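Local structure of DUF3201 domain-containing protein (Pyrococcus furiosus, 1YB3) at residues A[97-102]-A[132-137]; A[103-108]-A[162-167]; A[109-114]-A[119-124]. The protein is of unknown function but belongs to the DUF3201 family, from a hyperthermophilic archaeon, and combines an antiparallel sheet with several helices. All coordinates share one frame; numbering follows the deposited sequence. Where two conformers were deposited one is given.

Contact 1 (A[97-102]-A[132-137]); sequences EFIEDV and EVWDRI
Ile99 carries this helix-helix contact alone on its side, and three of its side-chain carbons each meet a different residue of helix 130-138. Its CG2 lies 3.7 Å from Val133 CG1, its CG1 3.6 Å from Trp134 CE3, and its CD1 meets Ile137 CD1 tip to tip at 4.0 Å. The side chains of Ile99 and Trp134 cross at about a right angle, and CG1 meets the six-membered ring of the indole at CE3, well away from the polar NE1. A beta-branched isoleucine suits the place because its two arms leave CB in different directions: CG2 trans to the backbone N, turned to Val133, and CG1 beside that N (chi1 -55°), turned to Trp134 and Ile137.

Val133 and Ile137 lie one helical turn apart, with Trp134 next to Val133, and so present one apolar surface. No hydrogen bond joins the segments. The axes of the two short segments come no closer than 9.5 Å and run at 132°, and the area buried is small. Both helices also rest on the sheet, which probably helps hold them in place: Ile99 touches Phe147 and Ile137 touches Ile145, both on strand 144-150, while Val133 packs on Phe121 and Tyr122 of strand 120-123.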
loop_
_atom_site.group_PDB
_atom_site.type_symbol
_atom_site.label_atom_id
_atom_site.label_comp_id
_atom_site.label_asym_id
_atom_site.label_seq_id
_atom_site.Cartn_x
_atom_site.Cartn_y
_atom_site.Cartn_z
ATOM N N GLU A 97 9.759 -5.537 -16.329
ATOM C CA GLU A 97 10.015 -6.742 -15.523
ATOM C C GLU A 97 9.650 -6.565 -14.047
ATOM O O GLU A 97 9.094 -7.476 -13.435
ATOM C CB GLU A 97 11.451 -7.258 -15.658
ATOM C CG GLU A 97 11.558 -8.743 -15.276
ATOM C CD GLU A 97 12.976 -9.273 -15.255
ATOM O OE1 GLU A 97 13.865 -8.664 -15.890
ATOM O OE2 GLU A 97 13.199 -10.317 -14.602
ATOM N N PHE A 98 9.957 -5.395 -13.481
ATOM C CA PHE A 98 9.543 -5.126 -12.093
ATOM C C PHE A 98 8.017 -5.208 -11.966
ATOM O O PHE A 98 7.498 -5.869 -11.075
ATOM C CB PHE A 98 10.041 -3.776 -11.602
ATOM C CG PHE A 98 9.571 -3.436 -10.203
ATOM C CD1 PHE A 98 10.106 -4.097 -9.087
ATOM C CD2 PHE A 98 8.576 -2.480 -10.006
ATOM C CE1 PHE A 98 9.678 -3.794 -7.796
ATOM C CE2 PHE A 98 8.132 -2.162 -8.715
ATOM C CZ PHE A 98 8.684 -2.822 -7.601
ATOM N N ILE A 99 7.312 -4.558 -12.886
ATOM C CA ILE A 99 5.849 -4.595 -12.918
ATOM C C ILE A 99 5.313 -6.037 -12.976
ATOM O O ILE A 99 4.426 -6.406 -12.196
ATOM C CB ILE A 99 5.287 -3.768 -14.119
ATOM C CG1 ILE A 99 5.808 -2.319 -14.097
ATOM C CG2 ILE A 99 3.767 -3.872 -14.195
ATOM C CD1 ILE A 99 5.623 -1.557 -12.806
ATOM N N GLU A 100 5.862 -6.847 -13.893
ATOM C CA GLU A 100 5.475 -8.267 -14.009
ATOM C C GLU A 100 5.706 -9.048 -12.700
ATOM O O GLU A 100 4.846 -9.829 -12.257
ATOM C CB GLU A 100 6.217 -8.956 -15.170
ATOM C CG GLU A 100 5.832 -8.427 -16.548
ATOM C CD GLU A 100 6.709 -8.967 -17.666
ATOM O OE1 GLU A 100 7.869 -9.369 -17.403
ATOM O OE2 GLU A 100 6.233 -8.970 -18.821
ATOM N N ASP A 101 6.865 -8.820 -12.084
ATOM C CA ASP A 101 7.246 -9.491 -10.837
ATOM C C ASP A 101 6.355 -9.101 -9.661
ATOM O O ASP A 101 5.943 -9.962 -8.857
ATOM C CB ASP A 101 8.702 -9.161 -10.487
ATOM C CG ASP A 101 9.706 -9.878 -11.379
ATOM O OD1 ASP A 101 9.288 -10.626 -12.288
ATOM O OD2 ASP A 101 10.922 -9.686 -11.163
ATOM N N VAL A 102 6.060 -7.812 -9.534
ATOM C CA VAL A 102 5.221 -7.377 -8.416
ATOM C C VAL A 102 3.786 -7.953 -8.530
ATOM O O VAL A 102 3.214 -8.399 -7.550
ATOM C CB VAL A 102 5.290 -5.833 -8.198
ATOM C CG1 VAL A 102 4.541 -5.070 -9.309
ATOM C CG2 VAL A 102 4.791 -5.468 -6.806
ATOM N N GLU A 132 0.332 -4.906 -20.315
ATOM C CA GLU A 132 -0.692 -3.878 -20.462
ATOM C C GLU A 132 -0.554 -2.814 -19.375
ATOM O O GLU A 132 -0.685 -1.626 -19.645
ATOM C CB GLU A 132 -2.091 -4.493 -20.438
ATOM C CG GLU A 132 -3.195 -3.533 -20.893
ATOM C CD GLU A 132 -4.588 -4.150 -20.841
ATOM O OE1 GLU A 132 -4.724 -5.367 -21.110
ATOM O OE2 GLU A 132 -5.554 -3.411 -20.539
ATOM N N VAL A 133 -0.275 -3.252 -18.148
ATOM C CA VAL A 133 -0.002 -2.320 -17.052
ATOM C C VAL A 133 1.165 -1.388 -17.390
ATOM O O VAL A 133 1.063 -0.182 -17.210
ATOM C CB VAL A 133 0.263 -3.067 -15.721
ATOM C CG1 VAL A 133 0.580 -2.078 -14.610
ATOM C CG2 VAL A 133 -0.944 -3.921 -15.329
ATOM N N TRP A 134 2.275 -1.948 -17.881
ATOM C CA TRP A 134 3.437 -1.147 -18.260
ATOM C C TRP A 134 3.121 -0.150 -19.394
ATOM O O TRP A 134 3.534 1.011 -19.341
ATOM C CB TRP A 134 4.633 -2.048 -18.631
ATOM C CG TRP A 134 5.889 -1.278 -18.948
ATOM C CD1 TRP A 134 6.556 -1.256 -20.139
ATOM C CD2 TRP A 134 6.615 -0.403 -18.066
ATOM N NE1 TRP A 134 7.653 -0.427 -20.056
ATOM C CE2 TRP A 134 7.716 0.106 -18.795
ATOM C CE3 TRP A 134 6.440 0.002 -16.732
ATOM C CZ2 TRP A 134 8.639 0.996 -18.236
ATOM C CZ3 TRP A 134 7.357 0.885 -16.177
ATOM C CH2 TRP A 134 8.443 1.372 -16.927
ATOM N N ASP A 135 2.393 -0.616 -20.405
ATOM C CA ASP A 135 1.933 0.246 -21.500
ATOM C C ASP A 135 1.122 1.429 -20.978
ATOM O O ASP A 135 1.337 2.564 -21.410
ATOM C CB ASP A 135 1.112 -0.557 -22.510
ATOM C CG ASP A 135 1.961 -1.507 -23.335
ATOM O OD1 ASP A 135 3.206 -1.366 -23.341
ATOM O OD2 ASP A 135 1.379 -2.399 -23.985
ATOM N N ARG A 136 0.206 1.166 -20.043
ATOM C CA ARG A 136 -0.615 2.234 -19.448
ATOM C C ARG A 136 0.245 3.250 -18.697
ATOM O O ARG A 136 -0.011 4.446 -18.765
ATOM C CB ARG A 136 -1.694 1.661 -18.522
ATOM C CG ARG A 136 -2.794 0.864 -19.227
ATOM C CD ARG A 136 -3.781 0.274 -18.215
ATOM N NE ARG A 136 -4.733 1.275 -17.723
ATOM C CZ ARG A 136 -5.722 1.029 -16.862
ATOM N NH1 ARG A 136 -5.902 -0.193 -16.371
ATOM N NH2 ARG A 136 -6.533 2.012 -16.481
ATOM N N ILE A 137 1.261 2.768 -17.977
ATOM C CA ILE A 137 2.198 3.643 -17.271
ATOM C C ILE A 137 3.025 4.514 -18.247
ATOM O O ILE A 137 3.139 5.736 -18.066
ATOM C CB ILE A 137 3.142 2.819 -16.332
ATOM C CG1 ILE A 137 2.325 2.174 -15.197
ATOM C CG2 ILE A 137 4.259 3.707 -15.777
ATOM C CD1 ILE A 137 3.063 1.044 -14.424
#

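Contact 2 (A[103-108]-A[162-167]); sequences IRAFEK and IKRFIE
Ala105 and Phe106, where helix 96-105 ends, meet Arg164 and Phe165 of helix 155-171 in an arginine-to-carbonyl contact at a helix C-terminus, backed by an aromatic pair. Both helices lie against the antiparallel sheet of this alpha-beta fold, and Phe106 is the first residue to leave helical geometry on the way to strand 108-112.

The polar part centres on the carbonyl of Ala105. Arg164 NH1 donates to Ala105 O over 2.8 Å in a nearly straight bond (166°), and NH2 adds a weak one to the same oxygen. The acceptor lies at the edge of the guanidinium, near its plane, as two N-H groups sharing one oxygen require. Arginine suits a helix end, where carbonyls lack the next turn's amides and the helix dipole probably makes them more attractive to a cation. Its chain bends at chi3 to bring the flat group there, and NH1 also forms a salt bridge with Glu161, which would help fix its rotation. The small methyl of Ala105 probably leaves room for the guanidinium.

The apolar part belongs to the phenylalanines. Phe106 CG sits beside its own backbone N (chi1 -58°), and the ring reaches across to helix 155-171 although its CB does not aim there. Its plane is turned 67° from the guanidinium, which it passes in the opposite direction, Phe106 CE1 lying 3.6 Å from Arg164 NH1. The two phenyl rings are oblique to each other. Phe106 also touches Val149, whereas Phe165 packs on Phe147, Phe87 and Phe89, so mostly aromatic side chains line the space between helix and sheet. Phe106 CE2 approaches the edge of the Phe165 ring, 3.6 Å from Phe165 CD1, and Phe106 CZ lies equally close to Phe165 CA.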
loop_
_atom_site.group_PDB
_atom_site.type_symbol
_atom_site.label_atom_id
_atom_site.label_comp_id
_atom_site.label_asym_id
_atom_site.label_seq_id
_atom_site.Cartn_x
_atom_site.Cartn_y
_atom_site.Cartn_z
ATOM N N ILE A 103 3.246 -7.988 -9.745
ATOM C CA ILE A 103 1.928 -8.562 -9.975
ATOM C C ILE A 103 1.870 -10.043 -9.556
ATOM O O ILE A 103 0.874 -10.499 -8.980
ATOM C CB ILE A 103 1.476 -8.353 -11.444
ATOM C CG1 ILE A 103 1.193 -6.864 -11.667
ATOM C CG2 ILE A 103 0.251 -9.239 -11.786
ATOM C CD1 ILE A 103 0.943 -6.487 -13.135
ATOM N N ARG A 104 2.947 -10.780 -9.820
ATOM C CA ARG A 104 2.998 -12.203 -9.455
ATOM C C ARG A 104 3.272 -12.436 -7.973
ATOM O O ARG A 104 2.982 -13.517 -7.461
ATOM C CB ARG A 104 4.036 -12.961 -10.312
ATOM C CG ARG A 104 3.684 -12.999 -11.823
ATOM C CD ARG A 104 4.843 -13.554 -12.654
ATOM N N ALA A 105 3.795 -11.411 -7.289
ATOM C CA ALA A 105 4.303 -11.547 -5.916
ATOM C C ALA A 105 3.277 -11.300 -4.806
ATOM O O ALA A 105 3.472 -11.751 -3.665
ATOM C CB ALA A 105 5.529 -10.638 -5.717
ATOM N N PHE A 106 2.221 -10.541 -5.114
ATOM C CA PHE A 106 1.250 -10.109 -4.089
ATOM C C PHE A 106 -0.183 -10.332 -4.517
ATOM O O PHE A 106 -0.504 -10.222 -5.706
ATOM C CB PHE A 106 1.504 -8.633 -3.714
ATOM C CG PHE A 106 2.897 -8.402 -3.217
ATOM C CD1 PHE A 106 3.244 -8.756 -1.909
ATOM C CD2 PHE A 106 3.896 -7.922 -4.080
ATOM C CE1 PHE A 106 4.562 -8.598 -1.443
ATOM C CE2 PHE A 106 5.212 -7.761 -3.623
ATOM C CZ PHE A 106 5.550 -8.110 -2.301
ATOM N N GLU A 107 -1.030 -10.658 -3.545
ATOM C CA GLU A 107 -2.432 -10.974 -3.811
ATOM C C GLU A 107 -3.308 -9.724 -4.023
ATOM O O GLU A 107 -3.741 -9.473 -5.143
ATOM C CB GLU A 107 -3.010 -11.874 -2.710
ATOM C CG GLU A 107 -4.468 -12.234 -2.924
ATOM C CD GLU A 107 -5.018 -13.125 -1.834
ATOM O OE1 GLU A 107 -4.443 -14.218 -1.621
ATOM O OE2 GLU A 107 -6.034 -12.747 -1.191
ATOM N N LYS A 108 -3.533 -8.935 -2.959
ATOM C CA LYS A 108 -4.443 -7.771 -3.021
ATOM C C LYS A 108 -3.652 -6.525 -3.367
ATOM O O LYS A 108 -3.450 -5.646 -2.513
ATOM C CB LYS A 108 -5.205 -7.602 -1.691
ATOM C CG LYS A 108 -6.054 -8.822 -1.321
ATOM C CD LYS A 108 -6.886 -8.571 -0.074
ATOM C CE LYS A 108 -7.445 -9.880 0.465
ATOM N NZ LYS A 108 -8.208 -9.668 1.729
ATOM N N ILE A 162 5.787 -6.914 3.684
ATOM C CA ILE A 162 6.725 -5.780 3.593
ATOM C C ILE A 162 8.127 -6.306 3.324
ATOM O O ILE A 162 8.841 -5.777 2.475
ATOM C CB ILE A 162 6.726 -4.891 4.861
ATOM C CG1 ILE A 162 5.415 -4.137 4.959
ATOM C CG2 ILE A 162 7.947 -3.948 4.852
ATOM C CD1 ILE A 162 5.181 -3.402 6.302
ATOM N N LYS A 163 8.497 -7.381 4.016
ATOM C CA LYS A 163 9.824 -7.980 3.834
ATOM C C LYS A 163 9.997 -8.467 2.388
ATOM O O LYS A 163 11.003 -8.174 1.739
ATOM C CB LYS A 163 10.022 -9.132 4.830
ATOM C CG LYS A 163 11.319 -9.911 4.596
ATOM C CD LYS A 163 11.572 -10.962 5.683
ATOM C CE LYS A 163 10.635 -12.142 5.566
ATOM N NZ LYS A 163 11.090 -13.275 6.434
ATOM N N ARG A 164 9.011 -9.210 1.881
ATOM C CA ARG A 164 9.040 -9.686 0.491
ATOM C C ARG A 164 9.094 -8.516 -0.502
ATOM O O ARG A 164 9.800 -8.570 -1.500
ATOM C CB ARG A 164 7.880 -10.644 0.179
ATOM C CG ARG A 164 7.997 -12.003 0.912
ATOM C CD ARG A 164 6.786 -12.904 0.668
ATOM N NE ARG A 164 6.786 -13.480 -0.669
ATOM C CZ ARG A 164 5.985 -13.099 -1.662
ATOM N NH1 ARG A 164 5.110 -12.115 -1.479
ATOM N NH2 ARG A 164 6.058 -13.705 -2.847
ATOM N N PHE A 165 8.350 -7.446 -0.209
ATOM C CA PHE A 165 8.371 -6.313 -1.089
ATOM C C PHE A 165 9.743 -5.642 -1.122
ATOM O O PHE A 165 10.278 -5.319 -2.200
ATOM C CB PHE A 165 7.278 -5.293 -0.698
ATOM C CG PHE A 165 7.095 -4.212 -1.735
ATOM C CD1 PHE A 165 6.165 -4.385 -2.776
ATOM C CD2 PHE A 165 7.889 -3.059 -1.711
ATOM C CE1 PHE A 165 6.019 -3.409 -3.767
ATOM C CE2 PHE A 165 7.746 -2.060 -2.708
ATOM C CZ PHE A 165 6.795 -2.240 -3.728
ATOM N N ILE A 166 10.315 -5.439 0.063
ATOM C CA ILE A 166 11.640 -4.805 0.166
ATOM C C ILE A 166 12.696 -5.645 -0.575
ATOM O O ILE A 166 13.511 -5.098 -1.320
ATOM C CB ILE A 166 12.030 -4.505 1.647
ATOM C CG1 ILE A 166 11.180 -3.338 2.186
ATOM C CG2 ILE A 166 13.522 -4.168 1.762
ATOM C CD1 ILE A 166 11.184 -3.182 3.717
ATOM N N GLU A 167 12.617 -6.956 -0.424
ATOM C CA GLU A 167 13.573 -7.870 -1.071
ATOM C C GLU A 167 13.425 -7.809 -2.605
ATOM O O GLU A 167 14.422 -7.767 -3.332
ATOM C CB GLU A 167 13.422 -9.284 -0.509
ATOM C CG GLU A 167 13.856 -9.362 0.963
ATOM C CD GLU A 167 13.426 -10.643 1.688
ATOM O OE1 GLU A 167 12.539 -11.387 1.180
ATOM O OE2 GLU A 167 13.974 -10.871 2.798
#

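Contact 3 (A[109-114]-A[119-124]); sequences LFIYGA and EDFYNF
A beta hairpin with a classic bulge joins strand 108-112 to strand 120-123: Phe121 and Tyr122 both face Ile111. Ile111 and Tyr122 form an antiparallel hydrogen-bonded pair, Ile111 N donating to Tyr122 O at 2.9 Å. In return Ile111 O accepts two amides, Tyr122 N at 3.0 Å, on a lone pair in the carbonyl plane, and Phe121 N at 2.7 Å, tilted from that plane. The extra residue shifts the register by one, so that Tyr112 pairs with Asp120 and Gly113 N reaches Glu119 O. Glycine leaves room for Glu119 CB beside its CA; Gly113 N also lies 3.4 Å from Phe121 CE2.

Side chains divide between the two faces. With Phe110 are Asn123, Tyr112 and Asp120. The Phe110 ring runs alongside the Asn123 amide, whose OD1 is hydrogen-bonded to Glu125 N, and receives the edge of Phe124 on its face in an offset edge-to-face pair (planes at 89°). Phe124 CG is placed between its backbone N and carbonyl carbon (chi1 82°), which sets its ring beside Leu109 O as well. On the other face Ile111 CD1 packs 3.8 Å from Tyr122 CB, and the side chains of Leu109 and Tyr122 cross at about a right angle, Leu109 CD2 3.9 Å from Tyr122 CE2. Isoleucine and leucine suit this side because helix 96-105 packs over it.

Strand 108-112 also pairs with strand 144-150, leaving strand 120-123 at the border of the sheet within the chain. Ile103 of helix 96-105 covers Leu109, Ile111 and Tyr122, and helix 130-138 packs over Phe121.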
loop_
_atom_site.group_PDB
_atom_site.type_symbol
_atom_site.label_atom_id
_atom_site.label_comp_id
_atom_site.label_asym_id
_atom_site.label_seq_id
_atom_site.Cartn_x
_atom_site.Cartn_y
_atom_site.Cartn_z
ATOM N N LEU A 109 -3.195 -6.482 -4.615
ATOM C CA LEU A 109 -2.331 -5.429 -5.135
ATOM C C LEU A 109 -3.084 -4.418 -5.977
ATOM O O LEU A 109 -3.925 -4.778 -6.808
ATOM C CB LEU A 109 -1.232 -6.065 -6.004
ATOM C CG LEU A 109 -0.285 -5.152 -6.777
ATOM C CD1 LEU A 109 0.661 -4.451 -5.811
ATOM C CD2 LEU A 109 0.492 -5.981 -7.794
ATOM N N PHE A 110 -2.736 -3.157 -5.774
ATOM C CA PHE A 110 -3.176 -2.050 -6.625
ATOM C C PHE A 110 -1.941 -1.287 -7.094
ATOM O O PHE A 110 -1.005 -1.059 -6.323
ATOM C CB PHE A 110 -4.079 -1.074 -5.841
ATOM C CG PHE A 110 -5.351 -1.696 -5.301
ATOM C CD1 PHE A 110 -6.552 -1.546 -5.985
ATOM C CD2 PHE A 110 -5.346 -2.419 -4.109
ATOM C CE1 PHE A 110 -7.749 -2.117 -5.472
ATOM C CE2 PHE A 110 -6.511 -2.988 -3.590
ATOM C CZ PHE A 110 -7.725 -2.840 -4.285
ATOM N N ILE A 111 -1.949 -0.857 -8.355
ATOM C CA ILE A 111 -0.882 0.006 -8.854
ATOM C C ILE A 111 -1.568 1.223 -9.459
ATOM O O ILE A 111 -2.436 1.066 -10.320
ATOM C CB ILE A 111 -0.051 -0.683 -9.949
ATOM C CG1 ILE A 111 0.470 -2.044 -9.458
ATOM C CG2 ILE A 111 1.104 0.212 -10.408
ATOM C CD1 ILE A 111 1.132 -2.891 -10.575
ATOM N N TYR A 112 -1.186 2.397 -8.985
ATOM C CA TYR A 112 -1.913 3.635 -9.324
ATOM C C TYR A 112 -1.011 4.845 -9.310
ATOM O O TYR A 112 0.045 4.816 -8.707
ATOM C CB TYR A 112 -3.124 3.828 -8.388
ATOM C CG TYR A 112 -2.855 3.807 -6.890
ATOM C CD1 TYR A 112 -2.392 4.942 -6.216
ATOM C CD2 TYR A 112 -3.097 2.644 -6.142
ATOM C CE1 TYR A 112 -2.164 4.920 -4.811
ATOM C CE2 TYR A 112 -2.881 2.609 -4.754
ATOM C CZ TYR A 112 -2.410 3.745 -4.096
ATOM O OH TYR A 112 -2.196 3.722 -2.724
ATOM N N GLY A 113 -1.422 5.914 -10.001
ATOM C CA GLY A 113 -0.678 7.176 -9.986
ATOM C C GLY A 113 -0.991 8.029 -8.770
ATOM O O GLY A 113 -1.148 7.511 -7.663
ATOM N N ALA A 114 -1.099 9.346 -8.979
ATOM C CA ALA A 114 -1.317 10.292 -7.875
ATOM C C ALA A 114 -2.583 10.021 -7.055
ATOM O O ALA A 114 -2.565 10.162 -5.838
ATOM C CB ALA A 114 -1.318 11.731 -8.383
ATOM N N GLU A 119 -6.406 7.164 -11.149
ATOM C CA GLU A 119 -5.358 6.694 -12.032
ATOM C C GLU A 119 -4.939 5.277 -11.696
ATOM O O GLU A 119 -3.817 5.058 -11.231
ATOM C CB GLU A 119 -4.138 7.623 -11.965
ATOM C CG GLU A 119 -4.319 9.000 -12.601
ATOM C CD GLU A 119 -4.353 10.142 -11.607
ATOM O OE1 GLU A 119 -3.768 10.034 -10.509
ATOM O OE2 GLU A 119 -4.941 11.186 -11.941
ATOM N N ASP A 120 -5.830 4.319 -11.934
ATOM C CA ASP A 120 -5.533 2.917 -11.654
ATOM C C ASP A 120 -4.901 2.179 -12.835
ATOM O O ASP A 120 -5.529 1.980 -13.880
ATOM C CB ASP A 120 -6.750 2.185 -11.095
ATOM C CG ASP A 120 -6.387 0.850 -10.488
ATOM O OD1 ASP A 120 -5.769 0.823 -9.385
ATOM O OD2 ASP A 120 -6.719 -0.172 -11.125
ATOM N N PHE A 121 -3.657 1.751 -12.648
ATOM C CA PHE A 121 -2.948 0.967 -13.654
ATOM C C PHE A 121 -3.246 -0.532 -13.548
ATOM O O PHE A 121 -3.329 -1.232 -14.570
ATOM C CB PHE A 121 -1.438 1.213 -13.560
ATOM C CG PHE A 121 -1.036 2.631 -13.819
ATOM C CD1 PHE A 121 -1.106 3.173 -15.111
ATOM C CD2 PHE A 121 -0.576 3.439 -12.775
ATOM C CE1 PHE A 121 -0.726 4.496 -15.343
ATOM C CE2 PHE A 121 -0.197 4.765 -13.004
ATOM C CZ PHE A 121 -0.260 5.286 -14.293
ATOM N N TYR A 122 -3.397 -1.011 -12.310
ATOM C CA TYR A 122 -3.703 -2.409 -12.028
ATOM C C TYR A 122 -4.584 -2.459 -10.791
ATOM O O TYR A 122 -4.321 -1.764 -9.797
ATOM C CB TYR A 122 -2.408 -3.206 -11.793
ATOM C CG TYR A 122 -2.605 -4.661 -11.411
ATOM C CD1 TYR A 122 -2.706 -5.662 -12.392
ATOM C CD2 TYR A 122 -2.662 -5.044 -10.065
ATOM C CE1 TYR A 122 -2.882 -7.006 -12.029
ATOM C CE2 TYR A 122 -2.840 -6.365 -9.694
ATOM C CZ TYR A 122 -2.939 -7.350 -10.673
ATOM O OH TYR A 122 -3.100 -8.663 -10.283
ATOM N N ASN A 123 -5.641 -3.260 -10.875
ATOM C CA ASN A 123 -6.527 -3.564 -9.757
ATOM C C ASN A 123 -6.684 -5.075 -9.738
ATOM O O ASN A 123 -7.160 -5.654 -10.719
ATOM C CB ASN A 123 -7.893 -2.881 -9.964
ATOM C CG ASN A 123 -8.807 -3.003 -8.756
ATOM O OD1 ASN A 123 -8.869 -4.037 -8.121
ATOM N ND2 ASN A 123 -9.550 -1.935 -8.454
ATOM N N PHE A 124 -6.280 -5.715 -8.639
ATOM C CA PHE A 124 -6.261 -7.190 -8.565
ATOM C C PHE A 124 -7.654 -7.816 -8.685
ATOM O O PHE A 124 -7.779 -9.010 -8.981
ATOM C CB PHE A 124 -5.623 -7.647 -7.250
ATOM C CG PHE A 124 -6.568 -7.633 -6.078
ATOM C CD1 PHE A 124 -7.212 -8.806 -5.669
ATOM C CD2 PHE A 124 -6.800 -6.448 -5.365
ATOM C CE1 PHE A 124 -8.087 -8.802 -4.562
ATOM C CE2 PHE A 124 -7.661 -6.427 -4.257
ATOM C CZ PHE A 124 -8.312 -7.613 -3.856
#

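Contacts 1 and 3 lie toward the strand 120-123 edge of the seven-stranded antiparallel sheet, contact 2 nearer its middle strands. Along the chain, helix 96-105 leads through Phe106 into the hairpin of contact 3, helix 130-138 follows, and helix 155-171 comes last. Contacts 1 and 2, their centres about 14 Å apart, share helix 96-105, which packs on helix 130-138 through Ile99 and on helix 155-171 along much of its length. The centre of contact 3 is about 11 Å from that of contact 1 and about 15 Å from that of contact 2. Val133 CG2 is 3.9 Å from Ile103 CD1, and Ile137 CG1 is 3.6 Å from Phe121 CD1, so helices and hairpin probably pack as one unit.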